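Local coordinates for 2-(acetamidomethylene)succinate hydrolase (Mesorhizobium loti, PDB 3KXP), which catalyses the last step of vitamin B6 degradation, hydrolysing (E)-2-(acetamidomethylene)succinate to succinic semialdehyde, acetate, ammonia and carbon dioxide, at residues D166-I171 with V258-G263; N147-A152 with P249-V254; S161-D166 with K306-F311. All blocks are in the same frame, centred on the assembly; numbering follows the deposited sequence.

Contact 1 (D166-I171 with V258-G263); sequences DFTPYI and VLIVRG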
# COMPACT_ATOMS: atom_id res chain seq x y z
N ASP A 166 -7.03 -11.71 -1.33
CA ASP A 166 -7.67 -12.69 -0.45
C ASP A 166 -7.05 -14.06 -0.21
O ASP A 166 -7.73 -15.09 -0.39
CB ASP A 166 -9.13 -12.86 -0.86
CG ASP A 166 -10.07 -12.81 0.34
OD1 ASP A 166 -10.13 -11.75 0.99
OD2 ASP A 166 -10.74 -13.82 0.64
N PHE A 167 -5.78 -14.09 0.18
CA PHE A 167 -5.11 -15.34 0.51
C PHE A 167 -3.80 -15.05 1.19
O PHE A 167 -2.81 -14.69 0.56
CB PHE A 167 -4.88 -16.23 -0.71
CG PHE A 167 -4.70 -17.69 -0.35
CD1 PHE A 167 -3.56 -18.11 0.32
CD2 PHE A 167 -5.70 -18.61 -0.61
CE1 PHE A 167 -3.43 -19.44 0.75
CE2 PHE A 167 -5.59 -19.94 -0.19
CZ PHE A 167 -4.44 -20.35 0.50
N THR A 168 -3.80 -15.25 2.50
CA THR A 168 -2.64 -14.99 3.33
C THR A 168 -2.30 -16.24 4.12
O THR A 168 -2.97 -17.27 4.01
CB THR A 168 -2.99 -13.89 4.36
OG1 THR A 168 -4.04 -14.38 5.21
CG2 THR A 168 -3.45 -12.61 3.65
N PRO A 169 -1.23 -16.19 4.93
CA PRO A 169 -0.90 -17.38 5.71
C PRO A 169 -1.87 -17.36 6.88
O PRO A 169 -2.70 -16.45 6.98
CB PRO A 169 0.54 -17.10 6.17
CG PRO A 169 1.04 -16.00 5.26
CD PRO A 169 -0.18 -15.16 5.06
N TYR A 170 -1.78 -18.36 7.75
CA TYR A 170 -2.63 -18.43 8.94
C TYR A 170 -4.12 -18.68 8.75
O TYR A 170 -4.89 -18.55 9.71
CB TYR A 170 -2.46 -17.15 9.77
CG TYR A 170 -1.03 -16.78 10.06
CD1 TYR A 170 -0.45 -15.64 9.49
CD2 TYR A 170 -0.23 -17.57 10.90
CE1 TYR A 170 0.88 -15.30 9.75
CE2 TYR A 170 1.10 -17.24 11.16
CZ TYR A 170 1.65 -16.11 10.58
OH TYR A 170 2.97 -15.80 10.83
N ILE A 171 -4.55 -19.03 7.55
CA ILE A 171 -5.97 -19.31 7.33
C ILE A 171 -6.36 -20.49 8.22
O ILE A 171 -5.64 -21.49 8.27
CB ILE A 171 -6.22 -19.67 5.85
CG1 ILE A 171 -5.87 -18.47 4.97
CG2 ILE A 171 -7.67 -20.09 5.66
CD1 ILE A 171 -6.02 -18.72 3.49
N VAL A 258 4.42 -6.24 -2.15
CA VAL A 258 3.20 -7.04 -2.13
C VAL A 258 2.07 -6.28 -1.44
O VAL A 258 2.18 -5.87 -0.29
CB VAL A 258 3.41 -8.37 -1.39
CG1 VAL A 258 2.09 -9.15 -1.32
CG2 VAL A 258 4.48 -9.19 -2.12
N LEU A 259 0.98 -6.06 -2.18
CA LEU A 259 -0.18 -5.38 -1.63
C LEU A 259 -1.15 -6.48 -1.19
O LEU A 259 -1.50 -7.35 -1.98
CB LEU A 259 -0.84 -4.51 -2.69
CG LEU A 259 -2.18 -3.88 -2.29
CD1 LEU A 259 -1.94 -2.74 -1.30
CD2 LEU A 259 -2.89 -3.35 -3.53
N ILE A 260 -1.56 -6.45 0.07
CA ILE A 260 -2.49 -7.45 0.57
C ILE A 260 -3.90 -6.89 0.52
O ILE A 260 -4.18 -5.83 1.08
CB ILE A 260 -2.18 -7.85 2.02
CG1 ILE A 260 -0.75 -8.38 2.13
CG2 ILE A 260 -3.15 -8.91 2.48
CD1 ILE A 260 -0.30 -8.64 3.56
N VAL A 261 -4.79 -7.59 -0.18
CA VAL A 261 -6.17 -7.16 -0.28
C VAL A 261 -7.07 -8.21 0.34
O VAL A 261 -6.97 -9.39 0.00
CB VAL A 261 -6.60 -6.94 -1.74
CG1 VAL A 261 -8.07 -6.59 -1.81
CG2 VAL A 261 -5.77 -5.82 -2.36
N ARG A 262 -7.92 -7.79 1.28
CA ARG A 262 -8.84 -8.72 1.92
C ARG A 262 -10.25 -8.18 1.81
O ARG A 262 -10.46 -6.96 1.79
CB ARG A 262 -8.54 -8.91 3.42
CG ARG A 262 -9.45 -9.98 4.05
CD ARG A 262 -9.39 -10.06 5.56
NE ARG A 262 -10.37 -9.16 6.16
CZ ARG A 262 -11.53 -9.54 6.70
NH1 ARG A 262 -11.89 -10.81 6.74
NH2 ARG A 262 -12.34 -8.61 7.18
N GLY A 263 -11.21 -9.08 1.73
CA GLY A 263 -12.60 -8.66 1.67
C GLY A 263 -13.07 -8.58 3.11
O GLY A 263 -12.73 -9.44 3.92
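Asp166, the acid assigned to the catalytic triad, is tied to strand 258-263 at two points, one through its backbone and one through its carboxylate. Its amide N donates to Val261 O at 2.7 Å, nearly along the C=O axis; Val261 takes part through this carbonyl, and its side chain makes no close contact with the loop. Two residues further along the strand, Gly263 N donates to Asp166 OD1 at 3.0 Å, with an N-H...O angle of 157°. CG of Asp166 sits at an unusual chi1 of -133°, away from the staggered positions, and of the two carboxylate oxygens it is OD1 that meets the strand. OD1 also lies 3.4 Å from Arg262 CA and 3.6 Å from Arg262 CG, so it rests against the aliphatic start of that side chain; the guanidinium leads off, and its NH1 bonds to Val269 O. With OD1 taken up by Gly263, OD2 serves His294 ND1 and Ser266 OG, and the carboxylate is gripped at both oxygens. Thr168 adds an apolar touch, its CG2 meeting Ile260 CG2 at 3.9 Å with the two side chains crossing at about a right angle. Its OG1 bonds within the loop, donating to Pro169 O at 3.0 Å, on a lone pair of that carbonyl. The loop thus leaves the end of strand 159-165 beside strand 258-263, its parallel neighbour in the alpha/beta hydrolase sheet, and then runs on between helices 248-253 and 271-280, with Phe167 against helix 143-154.

Contact 2 (N147-A152 with P249-V254); sequences NSVTAA and PAYRDV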
# COMPACT_ATOMS: atom_id res chain seq x y z
N ASN A 147 -0.25 -18.43 -5.32
CA ASN A 147 0.74 -18.77 -6.32
C ASN A 147 1.68 -17.61 -6.62
O ASN A 147 2.90 -17.80 -6.69
CB ASN A 147 0.06 -19.22 -7.62
CG ASN A 147 -0.68 -20.54 -7.46
OD1 ASN A 147 -0.42 -21.29 -6.51
ND2 ASN A 147 -1.60 -20.83 -8.38
N SER A 148 1.13 -16.41 -6.79
CA SER A 148 1.96 -15.25 -7.09
C SER A 148 2.97 -14.91 -6.00
O SER A 148 4.13 -14.63 -6.31
CB SER A 148 1.08 -14.03 -7.38
OG SER A 148 0.36 -14.21 -8.57
N VAL A 149 2.55 -14.92 -4.74
CA VAL A 149 3.48 -14.60 -3.66
C VAL A 149 4.58 -15.66 -3.56
O VAL A 149 5.73 -15.33 -3.28
CB VAL A 149 2.74 -14.47 -2.32
CG1 VAL A 149 3.73 -14.15 -1.20
CG2 VAL A 149 1.68 -13.37 -2.42
N THR A 150 4.23 -16.92 -3.81
CA THR A 150 5.22 -18.00 -3.77
C THR A 150 6.22 -17.77 -4.91
O THR A 150 7.43 -17.89 -4.72
CB THR A 150 4.56 -19.39 -3.96
OG1 THR A 150 3.62 -19.62 -2.90
CG2 THR A 150 5.61 -20.50 -3.93
N ALA A 151 5.71 -17.40 -6.08
CA ALA A 151 6.55 -17.14 -7.24
C ALA A 151 7.50 -15.97 -7.00
O ALA A 151 8.70 -16.06 -7.27
CB ALA A 151 5.67 -16.84 -8.46
N ALA A 152 6.96 -14.87 -6.48
CA ALA A 152 7.75 -13.67 -6.20
C ALA A 152 8.89 -13.94 -5.22
O ALA A 152 9.99 -13.40 -5.36
CB ALA A 152 6.84 -12.58 -5.65
N PRO A 249 6.55 -19.08 5.10
CA PRO A 249 7.86 -18.85 4.46
C PRO A 249 7.78 -17.92 3.26
O PRO A 249 8.62 -17.03 3.09
CB PRO A 249 8.30 -20.26 4.07
CG PRO A 249 7.69 -21.11 5.16
CD PRO A 249 6.30 -20.52 5.29
N ALA A 250 6.75 -18.11 2.43
CA ALA A 250 6.56 -17.28 1.24
C ALA A 250 6.32 -15.81 1.58
O ALA A 250 6.88 -14.92 0.93
CB ALA A 250 5.41 -17.83 0.41
N TYR A 251 5.48 -15.52 2.57
CA TYR A 251 5.26 -14.12 2.92
C TYR A 251 6.45 -13.57 3.70
O TYR A 251 6.81 -12.40 3.56
CB TYR A 251 3.98 -13.95 3.75
CG TYR A 251 2.74 -13.70 2.92
CD1 TYR A 251 2.11 -14.74 2.25
CD2 TYR A 251 2.18 -12.43 2.84
CE1 TYR A 251 0.94 -14.52 1.52
CE2 TYR A 251 1.01 -12.20 2.12
CZ TYR A 251 0.39 -13.25 1.46
OH TYR A 251 -0.79 -13.03 0.79
N ARG A 252 7.07 -14.41 4.51
CA ARG A 252 8.23 -13.99 5.29
C ARG A 252 9.44 -13.66 4.41
O ARG A 252 10.18 -12.72 4.68
CB ARG A 252 8.62 -15.09 6.27
CG ARG A 252 9.86 -14.78 7.11
CD ARG A 252 10.40 -16.06 7.72
NE ARG A 252 10.80 -16.98 6.67
CZ ARG A 252 10.80 -18.31 6.78
NH1 ARG A 252 10.42 -18.88 7.92
NH2 ARG A 252 11.17 -19.06 5.75
N ASP A 253 9.64 -14.43 3.33
CA ASP A 253 10.81 -14.21 2.49
C ASP A 253 10.67 -13.37 1.22
O ASP A 253 11.68 -13.00 0.62
CB ASP A 253 11.44 -15.57 2.14
CG ASP A 253 11.62 -16.46 3.36
OD1 ASP A 253 11.96 -15.94 4.45
OD2 ASP A 253 11.44 -17.69 3.23
N VAL A 254 9.44 -13.05 0.82
CA VAL A 254 9.27 -12.27 -0.40
C VAL A 254 9.95 -10.90 -0.27
O VAL A 254 9.70 -10.15 0.66
CB VAL A 254 7.76 -12.10 -0.76
CG1 VAL A 254 7.03 -11.30 0.32
CG2 VAL A 254 7.63 -11.41 -2.11
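Val149 is the bump of this helix pair: from helix 143-154 its CG1 fits into the angle between Ala250 and Tyr251, and CG2 lies by CZ and OH of the tyrosine. CG1, anti to the backbone N, stands over one face of the Tyr251 ring, offset toward the rim, in a CH-pi contact 4.1 Å from the ring centroid. The same methyl is 3.9 Å from Ala250 O, and CG2 comes within 4.1 Å of Tyr251 OH. Valine and tyrosine side chains cross at about a right angle. The short side chain of Ala250 lets the other backbone close in, its CB lying 4.2 Å from Thr150 CA. The axes of helix 147-152 and helix 249-253 approach to 8.6 Å at an angle of 53°. Just past the end of helix 248-253, Val254 CG2 meets Ala152 CB at 3.8 Å. The polar groups at this seam look to other partners, Thr150 OG1 to Arg146 O one turn back in its own helix and Tyr251 OH to Phe167 O. What joins the helices is therefore apolar contact and a ring face, with shape setting the fit, while the tyrosine hydroxyl links this packing to the loop that follows Asp166, the acid assigned to the active site.

Contact 3 (S161-D166 with K306-F311); sequences SVVAID and KAITNF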
# COMPACT_ATOMS: atom_id res chain seq x y z
N SER A 161 6.11 -6.84 -8.76
CA SER A 161 5.27 -6.66 -7.59
C SER A 161 4.06 -7.57 -7.65
O SER A 161 3.69 -8.07 -8.71
CB SER A 161 4.80 -5.21 -7.50
OG SER A 161 4.19 -4.81 -8.71
N VAL A 162 3.43 -7.77 -6.50
CA VAL A 162 2.27 -8.63 -6.41
C VAL A 162 1.08 -7.98 -5.72
O VAL A 162 1.25 -7.25 -4.74
CB VAL A 162 2.57 -9.91 -5.62
CG1 VAL A 162 1.32 -10.78 -5.54
CG2 VAL A 162 3.72 -10.66 -6.27
N VAL A 163 -0.10 -8.25 -6.23
CA VAL A 163 -1.34 -7.78 -5.63
C VAL A 163 -2.00 -9.10 -5.23
O VAL A 163 -2.62 -9.77 -6.07
CB VAL A 163 -2.23 -7.04 -6.63
CG1 VAL A 163 -3.57 -6.75 -5.99
CG2 VAL A 163 -1.57 -5.73 -7.07
N ALA A 164 -1.84 -9.48 -3.97
CA ALA A 164 -2.40 -10.72 -3.43
C ALA A 164 -3.83 -10.53 -2.90
O ALA A 164 -4.04 -10.13 -1.76
CB ALA A 164 -1.51 -11.24 -2.31
N ILE A 165 -4.81 -10.84 -3.74
CA ILE A 165 -6.22 -10.69 -3.36
C ILE A 165 -6.84 -11.88 -2.63
O ILE A 165 -7.12 -12.91 -3.23
CB ILE A 165 -7.10 -10.40 -4.61
CG1 ILE A 165 -6.58 -9.15 -5.34
CG2 ILE A 165 -8.55 -10.21 -4.18
CD1 ILE A 165 -7.39 -8.78 -6.58
N ASP A 166 -7.03 -11.71 -1.33
CA ASP A 166 -7.67 -12.69 -0.45
C ASP A 166 -7.05 -14.06 -0.21
O ASP A 166 -7.73 -15.09 -0.39
CB ASP A 166 -9.13 -12.86 -0.86
CG ASP A 166 -10.07 -12.81 0.34
OD1 ASP A 166 -10.13 -11.75 0.99
OD2 ASP A 166 -10.74 -13.82 0.64
N LYS A 306 -9.02 0.90 -8.07
CA LYS A 306 -8.36 2.03 -7.42
C LYS A 306 -7.22 1.59 -6.50
O LYS A 306 -6.19 2.26 -6.39
CB LYS A 306 -9.38 2.84 -6.63
CG LYS A 306 -9.54 4.28 -7.08
CD LYS A 306 -8.21 5.03 -7.04
CE LYS A 306 -8.38 6.50 -7.42
NZ LYS A 306 -7.09 7.25 -7.37
N ALA A 307 -7.40 0.46 -5.83
CA ALA A 307 -6.39 -0.06 -4.93
C ALA A 307 -5.17 -0.49 -5.72
O ALA A 307 -4.04 -0.32 -5.27
CB ALA A 307 -6.94 -1.23 -4.15
N ILE A 308 -5.40 -1.05 -6.91
CA ILE A 308 -4.29 -1.49 -7.75
C ILE A 308 -3.54 -0.29 -8.34
O ILE A 308 -2.31 -0.27 -8.37
CB ILE A 308 -4.77 -2.40 -8.88
CG1 ILE A 308 -5.29 -3.72 -8.30
CG2 ILE A 308 -3.64 -2.66 -9.86
CD1 ILE A 308 -5.91 -4.64 -9.31
N THR A 309 -4.28 0.71 -8.81
CA THR A 309 -3.65 1.88 -9.39
C THR A 309 -2.94 2.69 -8.31
O THR A 309 -1.92 3.31 -8.58
CB THR A 309 -4.67 2.78 -10.14
OG1 THR A 309 -5.73 3.16 -9.26
CG2 THR A 309 -5.26 2.02 -11.33
N ASN A 310 -3.45 2.69 -7.08
CA ASN A 310 -2.77 3.43 -6.01
C ASN A 310 -1.43 2.75 -5.73
O ASN A 310 -0.42 3.41 -5.49
CB ASN A 310 -3.60 3.44 -4.72
CG ASN A 310 -4.76 4.42 -4.77
OD1 ASN A 310 -4.69 5.46 -5.44
ND2 ASN A 310 -5.82 4.12 -4.03
N PHE A 311 -1.45 1.42 -5.80
CA PHE A 311 -0.27 0.60 -5.53
C PHE A 311 0.85 0.78 -6.54
O PHE A 311 1.93 1.26 -6.20
CB PHE A 311 -0.68 -0.88 -5.50
CG PHE A 311 0.41 -1.80 -5.03
CD1 PHE A 311 0.65 -3.00 -5.69
CD2 PHE A 311 1.18 -1.48 -3.92
CE1 PHE A 311 1.63 -3.88 -5.24
CE2 PHE A 311 2.16 -2.35 -3.45
CZ PHE A 311 2.39 -3.56 -4.11
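Packing of the C-terminal helix 301-313 on a central strand of the alpha/beta hydrolase sheet brings Phe311 and Ile308 onto Val163. Strand 161-165 and helix 306-311 run nearly antiparallel (157°), their axes coming to 10.2 Å. Phe311 CB points toward the strand and CG lies anti to the backbone N (chi1 -171°), extending the side chain. CD1 meets Val163 CG2 at 3.8 Å, the two side chains sliding past each other in opposite directions. The next ring atom, CE1, lies 3.4 Å from the backbone Val162 O and 4.1 Å from Ser161 CB; all three partners approach the ring obliquely. The other methyl of Val163, CG1, touches Ile308 CG1 at 4.2 Å, one turn back along the helix, so the valine divides its branches between the two helix residues. An alanine in place of Phe311 would probably open a gap beside Val163 CG2 and Ser161, leaving Ile308 as the main side-chain contact between the two segments. The ring also rests on Leu259 of strand 258-263 and on Pro257 and Pro285. On the other surface of the sheet Val162 packs against helix 143-154, and helix 301-313 itself reaches the second subunit, where Asn310 ND2 bonds to Asp283 OD1 of that chain.

Overall arrangement
All three contacts are buried, but their chemistry differs with their place in the fold. Contact 1 is the polar one, two hydrogen bonds fixing the assigned triad acid at a strand end; contacts 2 and 3 are apolar packing of helices, in contact 2 against another helix and in contact 3 against the sheet. Contacts 1 and 3 share Asp166 and the neighbouring strands 159-165 and 258-263, zipped together by Leu259 N to Val162 O and Leu259 O to Ala164 N. Contact 2 lies on the sheet surface lined by Val162 and Ala164 and includes two partly exposed residues, Thr150 and Ala250, so it is the least enclosed. Contact 3 alone combines sheet packing with a helix that bonds to the second subunit.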